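Local atomic coordinates of beta-glucuronidase (uncultured Clostridium sp., PDB entry 6U7J), a protein that hydrolyses beta-glucuronides and, as a gut microbial glycosyl hydrolase, probably helps return conjugated estrogens to their active form. Residues Val358-Val363 and Val409-Ile414; Glu347-Ala352 and Gln401-His406. All coordinates share one frame; numbering follows the deposited sequence.

Interaction 1 (Val358-Val363 and Val409-Ile414); sequences VVIDEV and VVMWSI
Val358-Val363 and Val409-Ile414 pair as neighbouring parallel strands of the TIM barrel, joined by a beta-alpha-beta crossover through helix 386-403. Val359 O accepts Val410 N, Asp361 binds Met411 O through its N and Ser413 N through its O, and Val363 N reaches Ser413 O at 3.2 Å. The spacing slips once. Val359 pairs with Val409 but Asp361 with Trp412, which puts one extra residue into the second strand, a beta bulge around Val410. Near it Val358 CG1 and Val410 CG2 press together at 3.4 Å, tight for two methyls. Ile360 and Met411 point into the barrel, where CD1 of Ile360 meets CE of Met411 at 3.7 Å and Phe301 packs against Ile360. Outward, Asp361 lies alongside Trp412, its carboxylate turned 23° from the ring and OD2 3.5 Å from CZ3, while Val409 CG1 sits over one indole face, toward its rim. Trp412 NE1 goes to Asp440. Glu362 carries its CG anti to the backbone N (chi1 -169°), beside Ser413. Arg338 and His341 also hold its carboxylate, and Ser413 OG donates to the anti side of Glu362 OE1 at 2.7 Å.

Interaction 2 (Glu347-Ala352 and Gln401-His406); sequences EMMQMA and QRDKNH
Met349 and His406 carry this contact, in which helix 346-355 packs against residues 401-406, the C-terminal part of helix 386-403 and the turn that follows. The beta-carbon of Met349 sits over one face of the imidazole, offset toward its rim: a CH-pi contact with CB 3.9 Å from the centroid of the His406 ring and only 23° off the ring normal. NE2 of His406 is the ring atom nearest to Met349 CB, at 3.6 Å. Gln350 approaches differently, with CG at the ring edge, 4.1 Å from CE1 of His406. The ring's ND1 is hydrogen-bonded to Asp353, one turn on from Met349, and this bond helps fix the ring's rotation. Beyond CB, Met349 curls at both chi2 (-55°) and chi3 (-66°), which brings its chain round across the Arg402-Asp403 pair. Its CG lies 3.9 Å from Arg402 NH2, and its CE is 4.0 Å from Asp403 OD2. Arg402 bends at chi3 to grip its neighbour side-on: NE donates to Asp403 OD1 at 2.6 Å, and NH2 to Asp403 OD2 at 3.0 Å, on its syn lone pair, both nearly within the guanidinium plane. NH1 turns to Tyr344 O, so the guanidinium also ties Arg402 to the chain just ahead of helix 346-355. A type I turn from Asp403 to His406 then brings the imidazole back beside Asp403 CB. Underneath run the barrel strands, with Met349 resting on Val359 and Asp361 of strand 358-362 and on Val409 of strand 409-416, while helix 319-332 flanks the far side through Met348 and Met351.

Interaction 1 belongs to the barrel wall and interaction 2 to the helical layer around it. Both are buried, although Gln350 and His406 in the outer one are partly exposed. The same stretch of chain feeds both, since helix 346-355 leads into strand 358-362 and helix 386-403 into strand 409-416. Backbone hydrogen bonds dominate the inner contact, whereas the outer one depends on a CH-pi contact and on methionine carbons laid against charged and aromatic groups, beside the salt bridge between the adjacent Arg402 and Asp403. They meet where Met349 CE touches Val409 CG2 at 3.4 Å and where the carboxylates of Asp361 and Asp403 approach to 2.6 Å between their OD2 atoms, close enough to suggest a shared proton.

Interaction 1 (Val358-Val363 and Val409-Ile414)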
loop_
_atom_site.group_PDB
_atom_site.type_symbol
_atom_site.label_atom_id
_atom_site.label_comp_id
_atom_site.label_asym_id
_atom_site.label_seq_id
_atom_site.Cartn_x
_atom_site.Cartn_y
_atom_site.Cartn_z
ATOM N N VAL B 358 30.001 -17.361 -0.984
ATOM C CA VAL B 358 31.239 -16.607 -1.140
ATOM C C VAL B 358 31.005 -15.177 -0.667
ATOM O O VAL B 358 29.969 -14.581 -0.965
ATOM C CB VAL B 358 31.710 -16.657 -2.604
ATOM C CG1 VAL B 358 32.815 -15.678 -2.845
ATOM C CG2 VAL B 358 32.158 -18.078 -2.953
ATOM N N VAL B 359 31.953 -14.618 0.085
ATOM C CA VAL B 359 31.728 -13.360 0.783
ATOM C C VAL B 359 32.876 -12.405 0.481
ATOM O O VAL B 359 34.044 -12.807 0.453
ATOM C CB VAL B 359 31.565 -13.600 2.301
ATOM C CG1 VAL B 359 31.488 -12.308 3.072
ATOM C CG2 VAL B 359 30.330 -14.433 2.567
ATOM N N ILE B 360 32.536 -11.152 0.203
ATOM C CA ILE B 360 33.489 -10.051 0.210
ATOM C C ILE B 360 33.334 -9.366 1.563
ATOM O O ILE B 360 32.264 -8.834 1.875
ATOM C CB ILE B 360 33.244 -9.070 -0.950
ATOM C CG1 ILE B 360 33.371 -9.756 -2.308
ATOM C CG2 ILE B 360 34.228 -7.899 -0.895
ATOM C CD1 ILE B 360 32.907 -8.861 -3.469
ATOM N N ASP B 361 34.390 -9.396 2.368
ATOM C CA ASP B 361 34.396 -8.898 3.743
ATOM C C ASP B 361 34.934 -7.467 3.793
ATOM O O ASP B 361 36.057 -7.204 3.338
ATOM C CB ASP B 361 35.267 -9.822 4.594
ATOM C CG ASP B 361 34.789 -9.965 6.022
ATOM O OD1 ASP B 361 33.946 -9.165 6.503
ATOM O OD2 ASP B 361 35.305 -10.884 6.681
ATOM N N GLU B 362 34.155 -6.547 4.379
ATOM C CA GLU B 362 34.408 -5.114 4.236
ATOM C C GLU B 362 34.505 -4.409 5.589
ATOM O O GLU B 362 33.720 -4.693 6.500
ATOM C CB GLU B 362 33.307 -4.459 3.388
ATOM C CG GLU B 362 33.600 -3.020 2.956
ATOM C CD GLU B 362 32.567 -2.478 1.964
ATOM O OE1 GLU B 362 32.772 -2.649 0.733
ATOM O OE2 GLU B 362 31.543 -1.896 2.418
ATOM N N VAL B 363 35.453 -3.472 5.711
ATOM C CA VAL B 363 35.603 -2.664 6.930
ATOM C C VAL B 363 34.766 -1.390 6.824
ATOM O O VAL B 363 34.452 -0.947 5.713
ATOM C CB VAL B 363 37.082 -2.324 7.212
ATOM C CG1 VAL B 363 37.859 -3.586 7.599
ATOM C CG2 VAL B 363 37.726 -1.587 6.040
ATOM N N VAL B 409 35.355 -16.203 3.112
ATOM C CA VAL B 409 35.911 -14.907 2.744
ATOM C C VAL B 409 36.931 -15.073 1.623
ATOM O O VAL B 409 37.990 -15.668 1.826
ATOM C CB VAL B 409 36.540 -14.205 3.944
ATOM C CG1 VAL B 409 37.271 -12.918 3.516
ATOM C CG2 VAL B 409 35.467 -13.904 4.959
ATOM N N VAL B 410 36.635 -14.539 0.429
ATOM C CA VAL B 410 37.585 -14.646 -0.671
ATOM C C VAL B 410 38.208 -13.316 -1.034
ATOM O O VAL B 410 39.096 -13.281 -1.907
ATOM C CB VAL B 410 36.955 -15.302 -1.911
ATOM C CG1 VAL B 410 36.310 -16.636 -1.514
ATOM C CG2 VAL B 410 35.951 -14.350 -2.591
ATOM N N MET B 411 37.821 -12.228 -0.377
ATOM C CA MET B 411 38.363 -10.933 -0.754
ATOM C C MET B 411 38.068 -9.931 0.355
ATOM O O MET B 411 37.044 -10.038 1.034
ATOM C CB MET B 411 37.770 -10.466 -2.096
ATOM C CG MET B 411 38.360 -9.161 -2.636
ATOM S SD MET B 411 38.177 -8.960 -4.434
ATOM C CE MET B 411 36.399 -9.068 -4.614
ATOM N N TRP B 412 38.989 -8.978 0.549
ATOM C CA TRP B 412 38.809 -7.893 1.506
ATOM C C TRP B 412 38.463 -6.632 0.737
ATOM O O TRP B 412 39.165 -6.277 -0.212
ATOM C CB TRP B 412 40.066 -7.619 2.346
ATOM C CG TRP B 412 40.656 -8.801 3.065
ATOM C CD1 TRP B 412 41.829 -9.410 2.779
ATOM C CD2 TRP B 412 40.113 -9.490 4.202
ATOM N NE1 TRP B 412 42.046 -10.455 3.640
ATOM C CE2 TRP B 412 41.010 -10.530 4.525
ATOM C CE3 TRP B 412 38.947 -9.342 4.966
ATOM C CZ2 TRP B 412 40.786 -11.418 5.578
ATOM C CZ3 TRP B 412 38.721 -10.225 6.010
ATOM C CH2 TRP B 412 39.639 -11.249 6.309
ATOM N N SER B 413 37.404 -5.948 1.152
ATOM C CA SER B 413 37.132 -4.610 0.660
ATOM C C SER B 413 37.501 -3.631 1.758
ATOM O O SER B 413 37.015 -3.754 2.885
ATOM C CB SER B 413 35.668 -4.432 0.251
ATOM O OG SER B 413 35.385 -3.058 0.094
ATOM N N ILE B 414 38.352 -2.659 1.431
ATOM C CA ILE B 414 38.953 -1.804 2.447
ATOM C C ILE B 414 38.254 -0.469 2.578
ATOM O O ILE B 414 38.595 0.303 3.493
ATOM C CB ILE B 414 40.451 -1.569 2.158
ATOM C CG1 ILE B 414 40.606 -0.842 0.830
ATOM C CG2 ILE B 414 41.199 -2.902 2.156
ATOM C CD1 ILE B 414 41.962 -0.199 0.644
#

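Interaction 2 (Glu347-Ala352 and Gln401-His406)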
loop_
_atom_site.group_PDB
_atom_site.type_symbol
_atom_site.label_atom_id
_atom_site.label_comp_id
_atom_site.label_asym_id
_atom_site.label_seq_id
_atom_site.Cartn_x
_atom_site.Cartn_y
_atom_site.Cartn_z
ATOM N N GLU B 347 28.203 -15.142 13.460
ATOM C CA GLU B 347 27.192 -16.146 13.131
ATOM C C GLU B 347 26.893 -16.166 11.631
ATOM O O GLU B 347 26.768 -17.239 11.033
ATOM C CB GLU B 347 25.905 -15.886 13.924
ATOM C CG GLU B 347 25.974 -16.217 15.407
ATOM C CD GLU B 347 26.768 -15.193 16.198
ATOM O OE1 GLU B 347 27.093 -14.133 15.621
ATOM O OE2 GLU B 347 27.074 -15.452 17.388
ATOM N N MET B 348 26.790 -14.987 11.004
ATOM C CA MET B 348 26.547 -14.924 9.561
ATOM C C MET B 348 27.739 -15.480 8.778
ATOM O O MET B 348 27.562 -16.202 7.786
ATOM C CB MET B 348 26.236 -13.476 9.147
ATOM C CG MET B 348 25.679 -13.284 7.704
ATOM S SD MET B 348 24.217 -14.303 7.287
ATOM C CE MET B 348 23.557 -13.452 5.837
ATOM N N MET B 349 28.961 -15.183 9.228
ATOM C CA MET B 349 30.150 -15.714 8.562
ATOM C C MET B 349 30.233 -17.232 8.689
ATOM O O MET B 349 30.589 -17.930 7.724
ATOM C CB MET B 349 31.410 -15.053 9.133
ATOM C CG MET B 349 31.375 -13.534 9.084
ATOM S SD MET B 349 31.061 -12.899 7.418
ATOM C CE MET B 349 32.559 -13.448 6.633
ATOM N N GLN B 350 29.909 -17.769 9.867
ATOM C CA GLN B 350 29.858 -19.223 10.008
ATOM C C GLN B 350 28.786 -19.826 9.105
ATOM O O GLN B 350 29.006 -20.865 8.471
ATOM C CB GLN B 350 29.613 -19.609 11.467
ATOM C CG GLN B 350 30.751 -19.240 12.399
ATOM C CD GLN B 350 30.286 -19.068 13.834
ATOM O OE1 GLN B 350 29.146 -19.405 14.180
ATOM N NE2 GLN B 350 31.164 -18.546 14.679
ATOM N N MET B 351 27.618 -19.188 9.031
ATOM C CA MET B 351 26.568 -19.690 8.147
ATOM C C MET B 351 27.057 -19.766 6.700
ATOM O O MET B 351 26.850 -20.773 6.013
ATOM C CB MET B 351 25.329 -18.799 8.271
ATOM C CG MET B 351 24.038 -19.389 7.711
ATOM S SD MET B 351 22.561 -18.560 8.376
ATOM C CE MET B 351 23.141 -18.231 10.041
ATOM N N ALA B 352 27.718 -18.707 6.224
ATOM C CA ALA B 352 28.252 -18.707 4.866
ATOM C C ALA B 352 29.298 -19.803 4.681
ATOM O O ALA B 352 29.400 -20.398 3.601
ATOM C CB ALA B 352 28.849 -17.339 4.540
ATOM N N GLN B 401 42.064 -10.696 12.099
ATOM C CA GLN B 401 42.196 -11.658 13.188
ATOM C C GLN B 401 40.900 -12.427 13.403
ATOM O O GLN B 401 40.922 -13.628 13.699
ATOM C CB GLN B 401 42.619 -10.953 14.480
ATOM C CG GLN B 401 44.126 -10.716 14.589
ATOM C CD GLN B 401 44.897 -12.010 14.754
ATOM O OE1 GLN B 401 45.733 -12.350 13.918
ATOM N NE2 GLN B 401 44.606 -12.750 15.824
ATOM N N ARG B 402 39.755 -11.752 13.263
ATOM C CA ARG B 402 38.486 -12.436 13.484
ATOM C C ARG B 402 38.150 -13.404 12.350
ATOM O O ARG B 402 37.682 -14.521 12.601
ATOM C CB ARG B 402 37.360 -11.415 13.669
ATOM C CG ARG B 402 36.093 -11.999 14.305
ATOM C CD ARG B 402 34.917 -11.066 14.136
ATOM N NE ARG B 402 34.421 -11.070 12.757
ATOM C CZ ARG B 402 33.278 -10.516 12.366
ATOM N NH1 ARG B 402 32.482 -9.895 13.252
ATOM N NH2 ARG B 402 32.929 -10.576 11.082
ATOM N N ASP B 403 38.367 -13.006 11.092
ATOM C CA ASP B 403 37.812 -13.763 9.970
ATOM C C ASP B 403 38.850 -14.510 9.122
ATOM O O ASP B 403 38.471 -15.139 8.120
ATOM C CB ASP B 403 36.981 -12.822 9.078
ATOM C CG ASP B 403 35.709 -12.296 9.778
ATOM O OD1 ASP B 403 35.462 -12.621 10.970
ATOM O OD2 ASP B 403 34.960 -11.537 9.132
ATOM N N LYS B 404 40.132 -14.499 9.508
ATOM C CA LYS B 404 41.189 -15.039 8.645
ATOM C C LYS B 404 40.962 -16.502 8.301
ATOM O O LYS B 404 41.342 -16.951 7.215
ATOM C CB LYS B 404 42.556 -14.879 9.315
ATOM C CG LYS B 404 42.626 -15.469 10.720
ATOM C CD LYS B 404 43.886 -15.061 11.451
ATOM C CE LYS B 404 43.968 -15.782 12.788
ATOM N NZ LYS B 404 45.155 -15.377 13.584
ATOM N N ASN B 405 40.356 -17.262 9.202
ATOM C CA ASN B 405 40.190 -18.694 9.006
ATOM C C ASN B 405 38.889 -19.061 8.307
ATOM O O ASN B 405 38.611 -20.250 8.122
ATOM C CB ASN B 405 40.287 -19.401 10.355
ATOM C CG ASN B 405 41.673 -19.275 10.961
ATOM O OD1 ASN B 405 42.671 -19.326 10.241
ATOM N ND2 ASN B 405 41.744 -19.092 12.277
ATOM N N HIS B 406 38.091 -18.075 7.910
ATOM C CA HIS B 406 36.851 -18.344 7.195
ATOM C C HIS B 406 37.122 -18.623 5.712
ATOM O O HIS B 406 37.530 -17.722 4.971
ATOM C CB HIS B 406 35.890 -17.164 7.341
ATOM C CG HIS B 406 35.196 -17.097 8.674
ATOM N ND1 HIS B 406 34.510 -18.166 9.215
ATOM C CD2 HIS B 406 35.055 -16.077 9.557
ATOM C CE1 HIS B 406 33.992 -17.813 10.380
ATOM N NE2 HIS B 406 34.306 -16.549 10.608
#